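PDB 3RGO: phosphatidylglycerophosphatase and protein-tyrosine phosphatase 1 from Mus musculus, which dephosphorylates phosphatidylglycerophosphate to phosphatidylglycerol, a step on the way to the mitochondrial lipid cardiolipin, and also acts on phosphorylated tyrosine and serine residues of proteins. Local coordinates for residues A[1-15]-A[90-104]. Residues are numbered along the deposited sequence; the frame is centred on the assembly and turned at random.
Sequences WYHRIDHTVLLGALP and QCVYVHCKAGRSRSA. With SO4 (sulfate ion), chain B; SO4 (sulfate ion), chain C.
Y93 OH donates to A13 O (2.7 Å); the acceptor lies at the ring's edge and the donor in the carbonyl plane. With CG anti to the backbone N (chi1 -168°), the ring spans from strand 91-95 over G12 to this carbonyl. Y93 also turns its edge to the face of Y2 in an offset edge-to-face pair, planes at 63°, while P15 CG packs 3.6 Å from Y93 CE1. A phenylalanine in its place would probably leave A13 O without its mate and the chain at 13-15 freer to shift. Glycine suits position 12, since a CB would run into the Y93 hydroxyl and Y2 CB. P15 CD sits squarely over the H95 ring, 3.3 Å from its centroid, a CH-pi contact; H95 ND1 donates to C96 O and NE2 is hydrogen-bonded to T34 OG1, fixing the imidazole's rotation.

Strands 9-12 and 91-95 run parallel, laced by bonds such as L10 N to V92 O (2.9 Å). Further on, L14 N donates to K97 O (3.0 Å), and L11 CD1 packs 3.4 Å from S103 OG, which bonds the chain B sulfate. G99 takes positive phi, and a CB there would strike G12 C. Backbone N-H groups of 97-103 and R102 NH1 wrap that sulfate, which probably sits where the substrate phosphate binds: the HCXXGXXR P-loop of protein-tyrosine phosphatases, with C96 the predicted phosphocysteine nucleophile.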
loop_
_atom_site.group_PDB
_atom_site.type_symbol
_atom_site.label_atom_id
_atom_site.label_comp_id
_atom_site.label_asym_id
_atom_site.label_seq_id
_atom_site.Cartn_x
_atom_site.Cartn_y
_atom_site.Cartn_z
ATOM N N TRP A 1 12.735 3.093 8.344
ATOM C CA TRP A 1 12.664 2.658 6.953
ATOM C C TRP A 1 11.217 2.356 6.592
ATOM O O TRP A 1 10.759 2.619 5.479
ATOM C CB TRP A 1 13.513 1.404 6.722
ATOM C CG TRP A 1 13.739 1.099 5.262
ATOM C CD1 TRP A 1 12.906 0.406 4.423
ATOM C CD2 TRP A 1 14.873 1.483 4.469
ATOM N NE1 TRP A 1 13.451 0.341 3.161
ATOM C CE2 TRP A 1 14.658 0.992 3.164
ATOM C CE3 TRP A 1 16.048 2.193 4.738
ATOM C CZ2 TRP A 1 15.578 1.189 2.131
ATOM C CZ3 TRP A 1 16.961 2.389 3.706
ATOM C CH2 TRP A 1 16.721 1.887 2.422
ATOM N N TYR A 2 10.504 1.782 7.551
ATOM C CA TYR A 2 9.100 1.472 7.370
ATOM C C TYR A 2 8.411 1.517 8.723
ATOM O O TYR A 2 9.069 1.443 9.766
ATOM C CB TYR A 2 8.929 0.091 6.732
ATOM C CG TYR A 2 9.398 -1.047 7.606
ATOM C CD1 TYR A 2 8.527 -1.678 8.486
ATOM C CD2 TYR A 2 10.714 -1.491 7.554
ATOM C CE1 TYR A 2 8.954 -2.721 9.291
ATOM C CE2 TYR A 2 11.150 -2.532 8.354
ATOM C CZ TYR A 2 10.269 -3.142 9.221
ATOM O OH TYR A 2 10.705 -4.179 10.016
ATOM N N HIS A 3 7.088 1.643 8.696
ATOM C CA HIS A 3 6.279 1.667 9.907
ATOM C C HIS A 3 5.096 0.718 9.760
ATOM O O HIS A 3 4.493 0.622 8.687
ATOM C CB HIS A 3 5.743 3.078 10.169
ATOM C CG HIS A 3 6.798 4.076 10.529
ATOM N ND1 HIS A 3 7.486 4.807 9.584
ATOM C CD2 HIS A 3 7.272 4.476 11.732
ATOM C CE1 HIS A 3 8.343 5.610 10.189
ATOM N NE2 HIS A 3 8.234 5.427 11.494
ATOM N N ARG A 4 4.755 0.022 10.836
ATOM C CA ARG A 4 3.534 -0.773 10.853
ATOM C C ARG A 4 2.323 0.147 10.988
ATOM O O ARG A 4 2.301 1.038 11.844
ATOM C CB ARG A 4 3.557 -1.801 11.986
ATOM C CG ARG A 4 2.226 -2.522 12.168
ATOM C CD ARG A 4 2.352 -3.736 13.075
ATOM N NE ARG A 4 3.278 -4.734 12.542
ATOM C CZ ARG A 4 2.956 -5.640 11.621
ATOM N NH1 ARG A 4 1.730 -5.668 11.110
ATOM N NH2 ARG A 4 3.865 -6.514 11.204
ATOM N N ILE A 5 1.324 -0.062 10.134
ATOM C CA ILE A 5 0.111 0.748 10.159
ATOM C C ILE A 5 -0.951 0.082 11.033
ATOM O O ILE A 5 -1.584 0.729 11.872
ATOM C CB ILE A 5 -0.448 0.971 8.740
ATOM C CG1 ILE A 5 0.599 1.664 7.855
ATOM C CG2 ILE A 5 -1.728 1.789 8.795
ATOM C CD1 ILE A 5 1.029 3.039 8.357
ATOM N N ASP A 6 -1.143 -1.214 10.820
ATOM C CA ASP A 6 -1.984 -2.025 11.692
ATOM C C ASP A 6 -1.511 -3.477 11.654
ATOM O O ASP A 6 -0.381 -3.756 11.247
ATOM C CB ASP A 6 -3.483 -1.884 11.355
ATOM C CG ASP A 6 -3.842 -2.414 9.971
ATOM O OD1 ASP A 6 -3.011 -3.100 9.343
ATOM O OD2 ASP A 6 -4.979 -2.151 9.515
ATOM N N HIS A 7 -2.362 -4.399 12.084
ATOM C CA HIS A 7 -1.972 -5.803 12.154
ATOM C C HIS A 7 -1.639 -6.393 10.775
ATOM O O HIS A 7 -0.931 -7.393 10.683
ATOM C CB HIS A 7 -3.068 -6.623 12.849
ATOM C CG HIS A 7 -2.639 -8.005 13.233
ATOM N ND1 HIS A 7 -2.944 -9.117 12.480
ATOM C CD2 HIS A 7 -1.925 -8.453 14.295
ATOM C CE1 HIS A 7 -2.440 -10.193 13.062
ATOM N NE2 HIS A 7 -1.817 -9.816 14.162
ATOM N N THR A 8 -2.146 -5.772 9.710
ATOM C CA THR A 8 -1.946 -6.285 8.350
ATOM C C THR A 8 -0.918 -5.483 7.554
ATOM O O THR A 8 0.026 -6.038 6.989
ATOM C CB THR A 8 -3.266 -6.289 7.530
ATOM O OG1 THR A 8 -4.246 -7.111 8.173
ATOM C CG2 THR A 8 -3.025 -6.815 6.120
ATOM N N VAL A 9 -1.105 -4.171 7.516
ATOM C CA VAL A 9 -0.355 -3.333 6.587
ATOM C C VAL A 9 0.882 -2.674 7.184
ATOM O O VAL A 9 0.855 -2.167 8.302
ATOM C CB VAL A 9 -1.262 -2.258 5.967
ATOM C CG1 VAL A 9 -0.433 -1.217 5.207
ATOM C CG2 VAL A 9 -2.295 -2.912 5.065
ATOM N N LEU A 10 1.970 -2.699 6.421
ATOM C CA LEU A 10 3.130 -1.872 6.710
ATOM C C LEU A 10 3.386 -0.942 5.529
ATOM O O LEU A 10 3.135 -1.300 4.376
ATOM C CB LEU A 10 4.366 -2.731 6.989
ATOM C CG LEU A 10 4.199 -3.774 8.099
ATOM C CD1 LEU A 10 3.851 -5.134 7.505
ATOM C CD2 LEU A 10 5.462 -3.861 8.941
ATOM N N LEU A 11 3.872 0.255 5.834
ATOM C CA LEU A 11 4.181 1.266 4.831
ATOM C C LEU A 11 5.640 1.687 4.999
ATOM O O LEU A 11 6.054 2.072 6.093
ATOM C CB LEU A 11 3.265 2.478 5.005
ATOM C CG LEU A 11 3.626 3.745 4.226
ATOM C CD1 LEU A 11 3.478 3.539 2.724
ATOM C CD2 LEU A 11 2.790 4.928 4.692
ATOM N N GLY A 12 6.421 1.606 3.925
ATOM C CA GLY A 12 7.831 1.961 4.000
ATOM C C GLY A 12 8.503 2.249 2.672
ATOM O O GLY A 12 7.885 2.159 1.611
ATOM N N ALA A 13 9.786 2.601 2.731
ATOM C CA ALA A 13 10.571 2.814 1.524
ATOM C C ALA A 13 10.773 1.483 0.802
ATOM O O ALA A 13 10.498 0.414 1.364
ATOM C CB ALA A 13 11.915 3.452 1.869
ATOM N N LEU A 14 11.235 1.544 -0.443
ATOM C CA LEU A 14 11.471 0.329 -1.221
ATOM C C LEU A 14 12.269 -0.683 -0.402
ATOM O O LEU A 14 13.243 -0.323 0.259
ATOM C CB LEU A 14 12.196 0.641 -2.535
ATOM C CG LEU A 14 13.659 1.069 -2.440
ATOM C CD1 LEU A 14 14.328 1.035 -3.811
ATOM C CD2 LEU A 14 13.781 2.449 -1.811
ATOM N N PRO A 15 11.845 -1.950 -0.437
ATOM C CA PRO A 15 12.454 -3.020 0.353
ATOM C C PRO A 15 13.737 -3.501 -0.301
ATOM O O PRO A 15 13.718 -3.902 -1.467
ATOM C CB PRO A 15 11.412 -4.144 0.292
ATOM C CG PRO A 15 10.212 -3.563 -0.405
ATOM C CD PRO A 15 10.713 -2.442 -1.236
ATOM N N GLN A 90 -1.955 -12.530 7.893
ATOM C CA GLN A 90 -0.589 -12.263 7.466
ATOM C C GLN A 90 -0.464 -10.799 7.072
ATOM O O GLN A 90 -1.452 -10.070 7.077
ATOM C CB GLN A 90 -0.189 -13.196 6.321
ATOM C CG GLN A 90 -0.087 -14.657 6.763
ATOM C CD GLN A 90 -0.088 -15.638 5.605
ATOM O OE1 GLN A 90 -0.184 -15.249 4.441
ATOM N NE2 GLN A 90 0.012 -16.925 5.925
ATOM N N CYS A 91 0.747 -10.365 6.745
ATOM C CA CYS A 91 0.990 -8.945 6.550
ATOM C C CYS A 91 1.374 -8.602 5.120
ATOM O O CYS A 91 1.830 -9.457 4.359
ATOM C CB CYS A 91 2.050 -8.444 7.532
ATOM S SG CYS A 91 1.654 -8.745 9.274
ATOM N N VAL A 92 1.163 -7.340 4.762
ATOM C CA VAL A 92 1.504 -6.845 3.439
ATOM C C VAL A 92 2.342 -5.584 3.566
ATOM O O VAL A 92 1.983 -4.661 4.299
ATOM C CB VAL A 92 0.241 -6.533 2.605
ATOM C CG1 VAL A 92 0.619 -5.849 1.296
ATOM C CG2 VAL A 92 -0.545 -7.809 2.341
ATOM N N TYR A 93 3.466 -5.562 2.856
ATOM C CA TYR A 93 4.345 -4.402 2.811
ATOM C C TYR A 93 3.997 -3.578 1.578
ATOM O O TYR A 93 3.997 -4.093 0.458
ATOM C CB TYR A 93 5.803 -4.864 2.749
ATOM C CG TYR A 93 6.846 -3.793 2.971
ATOM C CD1 TYR A 93 7.251 -2.958 1.932
ATOM C CD2 TYR A 93 7.466 -3.646 4.210
ATOM C CE1 TYR A 93 8.229 -1.993 2.132
ATOM C CE2 TYR A 93 8.449 -2.685 4.417
ATOM C CZ TYR A 93 8.824 -1.861 3.376
ATOM O OH TYR A 93 9.798 -0.906 3.580
ATOM N N VAL A 94 3.695 -2.302 1.794
ATOM C CA VAL A 94 3.268 -1.411 0.726
ATOM C C VAL A 94 4.337 -0.358 0.496
ATOM O O VAL A 94 4.734 0.346 1.425
ATOM C CB VAL A 94 1.932 -0.707 1.096
ATOM C CG1 VAL A 94 1.444 0.169 -0.041
ATOM C CG2 VAL A 94 0.875 -1.736 1.458
ATOM N N HIS A 95 4.812 -0.248 -0.741
ATOM C CA HIS A 95 5.873 0.705 -1.033
ATOM C C HIS A 95 5.843 1.264 -2.440
ATOM O O HIS A 95 5.273 0.683 -3.361
ATOM C CB HIS A 95 7.249 0.057 -0.814
ATOM C CG HIS A 95 7.635 -0.902 -1.898
ATOM N ND1 HIS A 95 8.354 -0.519 -3.011
ATOM C CD2 HIS A 95 7.384 -2.225 -2.051
ATOM C CE1 HIS A 95 8.537 -1.565 -3.798
ATOM N NE2 HIS A 95 7.958 -2.613 -3.237
ATOM N N CYS A 96 6.485 2.413 -2.586
ATOM C CA CYS A 96 6.921 2.894 -3.876
ATOM C C CYS A 96 8.417 3.137 -3.707
ATOM O O CYS A 96 9.200 2.183 -3.647
ATOM C CB CYS A 96 6.174 4.169 -4.269
ATOM S SG CYS A 96 6.518 4.722 -5.954
ATOM N N LYS A 97 8.806 4.399 -3.574
ATOM C CA LYS A 97 10.209 4.742 -3.353
ATOM C C LYS A 97 10.486 5.121 -1.903
ATOM O O LYS A 97 11.170 4.402 -1.181
ATOM C CB LYS A 97 10.635 5.897 -4.266
ATOM C CG LYS A 97 10.723 5.544 -5.743
ATOM C CD LYS A 97 11.311 6.708 -6.536
ATOM C CE LYS A 97 12.673 7.115 -5.987
ATOM N NZ LYS A 97 13.248 8.299 -6.698
ATOM N N ALA A 98 9.947 6.257 -1.482
ATOM C CA ALA A 98 10.269 6.822 -0.175
ATOM C C ALA A 98 9.258 6.452 0.911
ATOM O O ALA A 98 9.498 6.698 2.093
ATOM C CB ALA A 98 10.404 8.344 -0.285
ATOM N N GLY A 99 8.131 5.871 0.507
ATOM C CA GLY A 99 7.079 5.500 1.439
ATOM C C GLY A 99 6.353 6.695 2.036
ATOM O O GLY A 99 5.949 6.664 3.196
ATOM N N ARG A 100 6.168 7.741 1.236
ATOM C CA ARG A 100 5.627 9.002 1.742
ATOM C C ARG A 100 4.383 9.517 1.018
ATOM O O ARG A 100 3.620 10.308 1.581
ATOM C CB ARG A 100 6.713 10.088 1.711
ATOM C CG ARG A 100 7.525 10.211 2.994
ATOM C CD ARG A 100 8.167 8.899 3.383
ATOM N NE ARG A 100 8.386 8.792 4.823
ATOM C CZ ARG A 100 9.548 9.016 5.425
ATOM N NH1 ARG A 100 10.616 9.359 4.714
ATOM N NH2 ARG A 100 9.643 8.889 6.742
ATOM N N SER A 101 4.180 9.094 -0.227
ATOM C CA SER A 101 3.186 9.750 -1.081
ATOM C C SER A 101 2.301 8.781 -1.865
ATOM O O SER A 101 1.133 8.583 -1.532
ATOM C CB SER A 101 3.884 10.723 -2.036
ATOM O OG SER A 101 2.952 11.430 -2.835
ATOM N N ARG A 102 2.856 8.195 -2.919
ATOM C CA ARG A 102 2.118 7.243 -3.742
ATOM C C ARG A 102 1.747 6.027 -2.899
ATOM O O ARG A 102 0.616 5.541 -2.941
ATOM C CB ARG A 102 2.962 6.826 -4.950
ATOM C CG ARG A 102 3.208 7.969 -5.917
ATOM C CD ARG A 102 4.422 7.727 -6.792
ATOM N NE ARG A 102 4.712 8.896 -7.613
ATOM C CZ ARG A 102 5.421 9.941 -7.200
ATOM N NH1 ARG A 102 5.924 9.962 -5.973
ATOM N NH2 ARG A 102 5.631 10.966 -8.018
ATOM N N SER A 103 2.706 5.552 -2.116
ATOM C CA SER A 103 2.477 4.394 -1.268
ATOM C C SER A 103 1.573 4.755 -0.088
ATOM O O SER A 103 0.744 3.951 0.346
ATOM C CB SER A 103 3.814 3.798 -0.809
ATOM O OG SER A 103 4.630 4.785 -0.211
ATOM N N ALA A 104 1.732 5.973 0.420
ATOM C CA ALA A 104 0.858 6.492 1.467
ATOM C C ALA A 104 -0.595 6.561 0.990
ATOM O O ALA A 104 -1.524 6.271 1.739
ATOM C CB ALA A 104 1.332 7.866 1.916
HETATM S S SO4 B . 6.409 7.455 -2.637
HETATM O O1 SO4 B . 5.738 8.359 -3.567
HETATM O O2 SO4 B . 6.839 8.186 -1.449
HETATM O O3 SO4 B . 5.493 6.388 -2.257
HETATM O O4 SO4 B . 7.590 6.880 -3.279
HETATM S S SO4 C . 3.410 9.778 -11.042
HETATM O O1 SO4 C . 2.092 9.194 -11.291
HETATM O O2 SO4 C . 3.291 10.861 -10.063
HETATM O O3 SO4 C . 4.304 8.742 -10.527
HETATM O O4 SO4 C . 3.955 10.306 -12.293
HETATM O O HOH W 1 -3.207 -9.384 9.207
#